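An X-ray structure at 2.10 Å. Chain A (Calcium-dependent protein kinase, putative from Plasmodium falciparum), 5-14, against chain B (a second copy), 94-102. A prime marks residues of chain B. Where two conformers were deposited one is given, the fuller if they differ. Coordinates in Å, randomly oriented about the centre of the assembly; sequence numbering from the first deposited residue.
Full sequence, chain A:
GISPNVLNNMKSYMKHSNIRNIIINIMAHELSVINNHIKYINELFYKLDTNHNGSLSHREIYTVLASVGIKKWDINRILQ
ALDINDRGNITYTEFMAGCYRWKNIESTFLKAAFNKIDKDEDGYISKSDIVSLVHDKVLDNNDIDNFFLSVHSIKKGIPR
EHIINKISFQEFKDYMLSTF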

ATOM      1  N   ASN A   5      -4.178   6.654  18.205  0.50 43.06           N
ATOM      2  CA  ASN A   5      -3.191   6.703  17.120  0.50 42.14           C
ATOM      3  C   ASN A   5      -3.623   7.628  15.976  0.50 40.99           C
ATOM      4  O   ASN A   5      -2.798   8.339  15.404  0.50 40.70           O
ATOM      5  CB  ASN A   5      -2.823   5.298  16.610  0.50 42.30           C
ATOM      6  CG  ASN A   5      -3.424   4.976  15.253  0.50 43.67           C
ATOM      7  OD1 ASN A   5      -2.787   5.181  14.207  0.50 45.25           O
ATOM      8  ND2 ASN A   5      -4.646   4.445  15.257  0.50 44.65           N
ATOM      9  N   VAL A   6      -4.920   7.635  15.678  1.00 39.97           N
ATOM     10  CA  VAL A   6      -5.477   8.533  14.653  1.00 38.99           C
ATOM     11  C   VAL A   6      -5.413   9.990  15.134  1.00 37.97           C
ATOM     12  O   VAL A   6      -5.035  10.896  14.377  1.00 37.27           O
ATOM     13  CB  VAL A   6      -6.919   8.131  14.238  1.00 39.10           C
ATOM     14  CG1 VAL A   6      -7.567   9.214  13.370  1.00 38.34           C
ATOM     15  CG2 VAL A   6      -6.884   6.794  13.469  1.00 40.26           C
ATOM     16  N   LEU A   7      -5.728  10.196  16.413  1.00 36.58           N
ATOM     17  CA  LEU A   7      -5.630  11.526  17.023  1.00 35.78           C
ATOM     18  C   LEU A   7      -4.218  12.068  17.017  1.00 35.09           C
ATOM     19  O   LEU A   7      -3.991  13.231  16.651  1.00 35.41           O
ATOM     20  CB  LEU A   7      -6.211  11.513  18.437  1.00 35.38           C
ATOM     21  CG  LEU A   7      -7.703  11.226  18.488  1.00 35.08           C
ATOM     22  CD1 LEU A   7      -8.178  11.172  19.948  1.00 35.90           C
ATOM     23  CD2 LEU A   7      -8.499  12.272  17.660  1.00 33.46           C
ATOM     24  N   ASN A   8      -3.267  11.218  17.391  1.00 34.65           N
ATOM     25  CA  ASN A   8      -1.854  11.575  17.365  1.00 34.52           C
ATOM     26  C   ASN A   8      -1.338  11.818  15.939  1.00 33.76           C
ATOM     27  O   ASN A   8      -0.458  12.659  15.719  1.00 33.43           O
ATOM     28  CB  ASN A   8      -1.022  10.469  18.030  1.00 35.45           C
ATOM     29  CG  ASN A   8      -1.160  10.459  19.563  1.00 38.93           C
ATOM     30  OD1 ASN A   8      -1.334  11.508  20.198  1.00 41.52           O
ATOM     31  ND2 ASN A   8      -1.062   9.271  20.153  1.00 40.37           N
ATOM     32  N   ASN A   9      -1.868  11.058  14.981  1.00 32.91           N
ATOM     33  CA  ASN A   9      -1.510  11.263  13.566  1.00 32.94           C
ATOM     34  C   ASN A   9      -1.947  12.666  13.142  1.00 31.34           C
ATOM     35  O   ASN A   9      -1.167  13.406  12.595  1.00 30.67           O
ATOM     36  CB  ASN A   9      -2.157  10.203  12.642  1.00 32.88           C
ATOM     37  CG  ASN A   9      -1.562   8.804  12.815  1.00 35.39           C
ATOM     38  OD1 ASN A   9      -0.415   8.650  13.231  1.00 39.77           O
ATOM     39  ND2 ASN A   9      -2.347   7.769  12.463  1.00 34.83           N
ATOM     40  N   MET A  10      -3.184  13.034  13.445  1.00 31.30           N
ATOM     41  CA  MET A  10      -3.672  14.388  13.137  1.00 32.00           C
ATOM     42  C   MET A  10      -2.809  15.486  13.766  1.00 32.23           C
ATOM     43  O   MET A  10      -2.487  16.494  13.119  1.00 31.75           O
ATOM     44  CB  MET A  10      -5.117  14.562  13.596  1.00 31.74           C
ATOM     45  CG  MET A  10      -6.114  13.685  12.904  1.00 34.45           C
ATOM     46  SD  MET A  10      -7.710  13.952  13.659  1.00 39.82           S
ATOM     47  CE  MET A  10      -8.810  12.850  12.779  1.00 41.68           C
ATOM     48  N   LYS A  11      -2.438  15.289  15.033  1.00 32.61           N
ATOM     49  CA  LYS A  11      -1.624  16.282  15.749  1.00 33.04           C
ATOM     50  C   LYS A  11      -0.242  16.427  15.174  1.00 32.77           C
ATOM     51  O   LYS A  11       0.341  17.508  15.212  1.00 33.74           O
ATOM     52  CB  LYS A  11      -1.526  15.944  17.236  1.00 33.46           C
ATOM     53  CG  LYS A  11      -2.776  16.256  18.035  1.00 36.05           C
ATOM     54  CD  LYS A  11      -2.796  15.344  19.285  1.00 41.78           C
ATOM     55  CE  LYS A  11      -3.636  15.895  20.410  1.00 45.40           C
ATOM     56  NZ  LYS A  11      -2.774  16.634  21.411  1.00 50.36           N
ATOM     57  N   SER A  12       0.311  15.345  14.651  0.50 32.78           N
ATOM     58  CA  SER A  12       1.593  15.455  13.978  0.50 33.35           C
ATOM     59  C   SER A  12       1.428  16.099  12.585  0.50 32.99           C
ATOM     60  O   SER A  12       2.248  16.913  12.165  0.50 32.77           O
ATOM     61  CB  SER A  12       2.265  14.089  13.880  0.50 33.66           C
ATOM     62  OG  SER A  12       3.255  14.108  12.881  0.50 35.93           O
ATOM     63  N   TYR A  13       0.348  15.747  11.891  1.00 32.93           N
ATOM     64  CA  TYR A  13       0.063  16.295  10.551  1.00 32.30           C
ATOM     65  C   TYR A  13      -0.055  17.819  10.581  1.00 31.97           C
ATOM     66  O   TYR A  13       0.500  18.511   9.720  1.00 31.64           O
ATOM     67  CB  TYR A  13      -1.236  15.669  10.041  1.00 32.21           C
ATOM     68  CG  TYR A  13      -1.608  15.949   8.591  1.00 32.49           C
ATOM     69  CD1 TYR A  13      -0.989  15.262   7.542  1.00 32.94           C
ATOM     70  CD2 TYR A  13      -2.638  16.823   8.283  1.00 31.87           C
ATOM     71  CE1 TYR A  13      -1.370  15.476   6.215  1.00 31.58           C
ATOM     72  CE2 TYR A  13      -3.018  17.054   6.959  1.00 33.69           C
ATOM     73  CZ  TYR A  13      -2.380  16.360   5.935  1.00 33.33           C
ATOM     74  OH  TYR A  13      -2.751  16.594   4.629  1.00 35.83           O
ATOM     75  N   MET A  14      -0.750  18.336  11.600  1.00 32.09           N
ATOM     76  CA  MET A  14      -1.005  19.777  11.731  1.00 31.54           C
ATOM     77  C   MET A  14       0.275  20.611  11.841  1.00 31.95           C
ATOM     78  O   MET A  14       0.250  21.797  11.574  1.00 32.95           O
ATOM     79  CB  MET A  14      -1.948  20.055  12.918  1.00 31.82           C
ATOM     80  CG  MET A  14      -1.243  20.183  14.309  1.00 30.97           C
ATOM     81  SD  MET A  14      -2.419  20.217  15.687  1.00 35.23           S
ATOM     82  CE  MET A  14      -1.264  20.303  17.070  1.00 33.40           C
TER
ATOM     83  N   GLU B  94      -8.365  13.840   1.617  1.00 35.23           N
ATOM     84  CA  GLU B  94      -7.734  14.821   2.512  1.00 35.33           C
ATOM     85  C   GLU B  94      -7.795  14.438   4.003  1.00 34.53           C
ATOM     86  O   GLU B  94      -6.829  14.684   4.755  1.00 34.21           O
ATOM     87  CB  GLU B  94      -8.319  16.202   2.269  1.00 36.14           C
ATOM     88  CG  GLU B  94      -8.045  16.689   0.822  1.00 39.09           C
ATOM     89  CD  GLU B  94      -8.950  17.836   0.384  1.00 45.45           C
ATOM     90  OE1 GLU B  94      -8.781  18.293  -0.771  1.00 48.15           O
ATOM     91  OE2 GLU B  94      -9.813  18.295   1.175  1.00 46.64           O
ATOM     92  N   PHE B  95      -8.903  13.816   4.398  1.00 33.28           N
ATOM     93  CA  PHE B  95      -9.131  13.363   5.765  1.00 33.66           C
ATOM     94  C   PHE B  95      -8.164  12.237   6.041  1.00 33.94           C
ATOM     95  O   PHE B  95      -7.496  12.189   7.066  1.00 33.51           O
ATOM     96  CB  PHE B  95     -10.573  12.861   5.940  1.00 32.85           C
ATOM     97  CG  PHE B  95     -10.897  12.377   7.344  1.00 31.99           C
ATOM     98  CD1 PHE B  95     -11.148  11.033   7.590  1.00 31.76           C
ATOM     99  CD2 PHE B  95     -10.967  13.278   8.414  1.00 31.92           C
ATOM    100  CE1 PHE B  95     -11.473  10.588   8.884  1.00 34.72           C
ATOM    101  CE2 PHE B  95     -11.284  12.841   9.720  1.00 32.10           C
ATOM    102  CZ  PHE B  95     -11.539  11.516   9.956  1.00 30.55           C
ATOM    103  N   MET B  96      -8.080  11.330   5.086  1.00 34.01           N
ATOM    104  CA  MET B  96      -7.293  10.153   5.257  1.00 35.04           C
ATOM    105  C   MET B  96      -5.778  10.443   5.248  1.00 34.30           C
ATOM    106  O   MET B  96      -4.999   9.780   5.957  1.00 34.12           O
ATOM    107  CB  MET B  96      -7.766   9.123   4.230  1.00 36.67           C
ATOM    108  CG  MET B  96      -6.776   8.715   3.258  1.00 42.23           C
ATOM    109  SD  MET B  96      -6.257   7.200   3.987  1.00 53.67           S
ATOM    110  CE  MET B  96      -4.619   7.178   3.287  1.00 50.67           C
ATOM    111  N   ALA B  97      -5.371  11.457   4.493  1.00 33.32           N
ATOM    112  CA  ALA B  97      -3.997  11.931   4.513  1.00 33.99           C
ATOM    113  C   ALA B  97      -3.536  12.347   5.932  1.00 34.10           C
ATOM    114  O   ALA B  97      -2.404  12.117   6.301  1.00 34.27           O
ATOM    115  CB  ALA B  97      -3.833  13.093   3.555  1.00 33.79           C
ATOM    116  N   GLY B  98      -4.427  12.958   6.701  1.00 34.12           N
ATOM    117  CA  GLY B  98      -4.081  13.430   8.040  1.00 34.87           C
ATOM    118  C   GLY B  98      -4.234  12.378   9.121  1.00 35.15           C
ATOM    119  O   GLY B  98      -3.688  12.554  10.212  1.00 35.81           O
ATOM    120  N   CYS B  99      -4.961  11.296   8.816  1.00 34.99           N
ATOM    121  CA  CYS B  99      -5.262  10.233   9.781  1.00 35.70           C
ATOM    122  C   CYS B  99      -4.313   9.056   9.698  1.00 36.25           C
ATOM    123  O   CYS B  99      -4.187   8.296  10.668  1.00 35.41           O
ATOM    124  CB  CYS B  99      -6.683   9.689   9.614  1.00 35.53           C
ATOM    125  SG  CYS B  99      -7.986  10.819  10.044  1.00 37.65           S
ATOM    126  N   TYR B 100      -3.656   8.891   8.550  1.00 37.14           N
ATOM    127  CA  TYR B 100      -2.853   7.692   8.301  1.00 38.18           C
ATOM    128  C   TYR B 100      -1.440   7.849   8.827  1.00 39.01           C
ATOM    129  O   TYR B 100      -0.826   8.894   8.644  1.00 39.17           O
ATOM    130  CB  TYR B 100      -2.827   7.367   6.794  1.00 38.27           C
ATOM    131  CG  TYR B 100      -2.173   6.050   6.451  1.00 37.68           C
ATOM    132  CD1 TYR B 100      -2.872   4.843   6.572  1.00 39.47           C
ATOM    133  CD2 TYR B 100      -0.859   6.007   5.999  1.00 37.47           C
ATOM    134  CE1 TYR B 100      -2.250   3.611   6.254  1.00 40.49           C
ATOM    135  CE2 TYR B 100      -0.238   4.796   5.679  1.00 37.38           C
ATOM    136  CZ  TYR B 100      -0.933   3.616   5.807  1.00 39.95           C
ATOM    137  OH  TYR B 100      -0.304   2.434   5.492  1.00 44.45           O
ATOM    138  N   ARG B 101      -0.916   6.815   9.476  0.50 39.71           N
ATOM    139  CA  ARG B 101       0.465   6.867   9.959  0.50 40.69           C
ATOM    140  C   ARG B 101       1.426   6.520   8.832  0.50 41.16           C
ATOM    141  O   ARG B 101       1.531   5.365   8.429  0.50 40.87           O
ATOM    142  CB  ARG B 101       0.690   5.937  11.154  0.50 40.79           C
ATOM    143  CG  ARG B 101       2.030   6.176  11.860  0.50 41.70           C
ATOM    144  CD  ARG B 101       2.042   5.551  13.251  0.50 43.47           C
ATOM    145  NE  ARG B 101       3.311   5.755  13.952  0.50 45.94           N
ATOM    146  CZ  ARG B 101       4.274   4.840  14.051  0.50 46.92           C
ATOM    147  NH1 ARG B 101       5.388   5.116  14.713  0.50 47.48           N
ATOM    148  NH2 ARG B 101       4.129   3.648  13.488  0.50 47.73           N
ATOM    149  N   TRP B 102       2.127   7.538   8.346  1.00 41.85           N
ATOM    150  CA  TRP B 102       3.002   7.417   7.184  1.00 43.54           C
ATOM    151  C   TRP B 102       4.369   6.804   7.502  1.00 45.89           C
ATOM    152  O   TRP B 102       5.065   6.344   6.600  1.00 45.72           O
ATOM    153  CB  TRP B 102       3.110   8.769   6.459  1.00 43.45           C
ATOM    154  CG  TRP B 102       1.787   9.133   5.825  1.00 41.50           C
ATOM    155  CD1 TRP B 102       0.849   9.995   6.315  1.00 40.05           C
ATOM    156  CD2 TRP B 102       1.232   8.572   4.635  1.00 40.93           C
ATOM    157  NE1 TRP B 102      -0.255  10.022   5.490  1.00 40.20           N
ATOM    158  CE2 TRP B 102      -0.039   9.154   4.448  1.00 41.34           C
ATOM    159  CE3 TRP B 102       1.691   7.634   3.699  1.00 41.91           C
ATOM    160  CZ2 TRP B 102      -0.857   8.834   3.355  1.00 42.38           C
ATOM    161  CZ3 TRP B 102       0.878   7.317   2.616  1.00 41.08           C
ATOM    162  CH2 TRP B 102      -0.373   7.922   2.449  1.00 40.85           C
TER
HETATM  163  O   HOH W   1      -5.395  16.726   4.011  1.00 40.55           O

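Where a helix must lie close against another, a glycine is often the hollow that admits a larger neighbour, and the contact between these two copies of a Plasmodium calcium-dependent protein kinase is a compact example. The helix of chain A crosses the last turns of a chain B helix nearly at right angles, at 98°, with the axes approaching to 8.5 Å. The bump is Tyr13, which points toward chain B; the hollow is Gly98′. Gly98′ CA sits 3.5 Å from the centroid of the Tyr13 ring, almost on the ring normal, so a CH-pi contact covers one face. A CB on Gly98′ would come within about 3.2 Å of Tyr13 CD2, a tight fit that the bare backbone avoids. The same residue brings its carbonyl to the chain A backbone, Gly98′ O lying 3.5 Å from Met10 CA in a CA-H...O contact.

The ring also reaches along the helix. Tyr13 OH lies 3.8 Å from Ala97′ CB, a small apolar neighbour, and donates to a water, 2.7 Å from the water oxygen, which in turn donates to Glu94′ O at 2.6 Å. The buried hydroxyl is thus satisfied.

Beside this pocket, the CA-to-CB bond of Met10 points sideways to chain B, but its extended, unbranched chain carries Met10 CE to 3.5 Å from Cys99′ SG and 3.9 Å from Phe95′ CE2. Val6 completes the apolar patch, its CG1 3.7 Å from Cys99′ SG.

Asn9 supplies the direct polar link. Its side chain points toward the place where chain B leaves its helix, and Asn9 ND2 donates to Cys99′ O at 2.6 Å. A weak hydrogen bond from Asn9 ND2 to Asn5 OD1, 3.2 Å long, ties the same amide to its own helix. Together the stretches bury 427 Å².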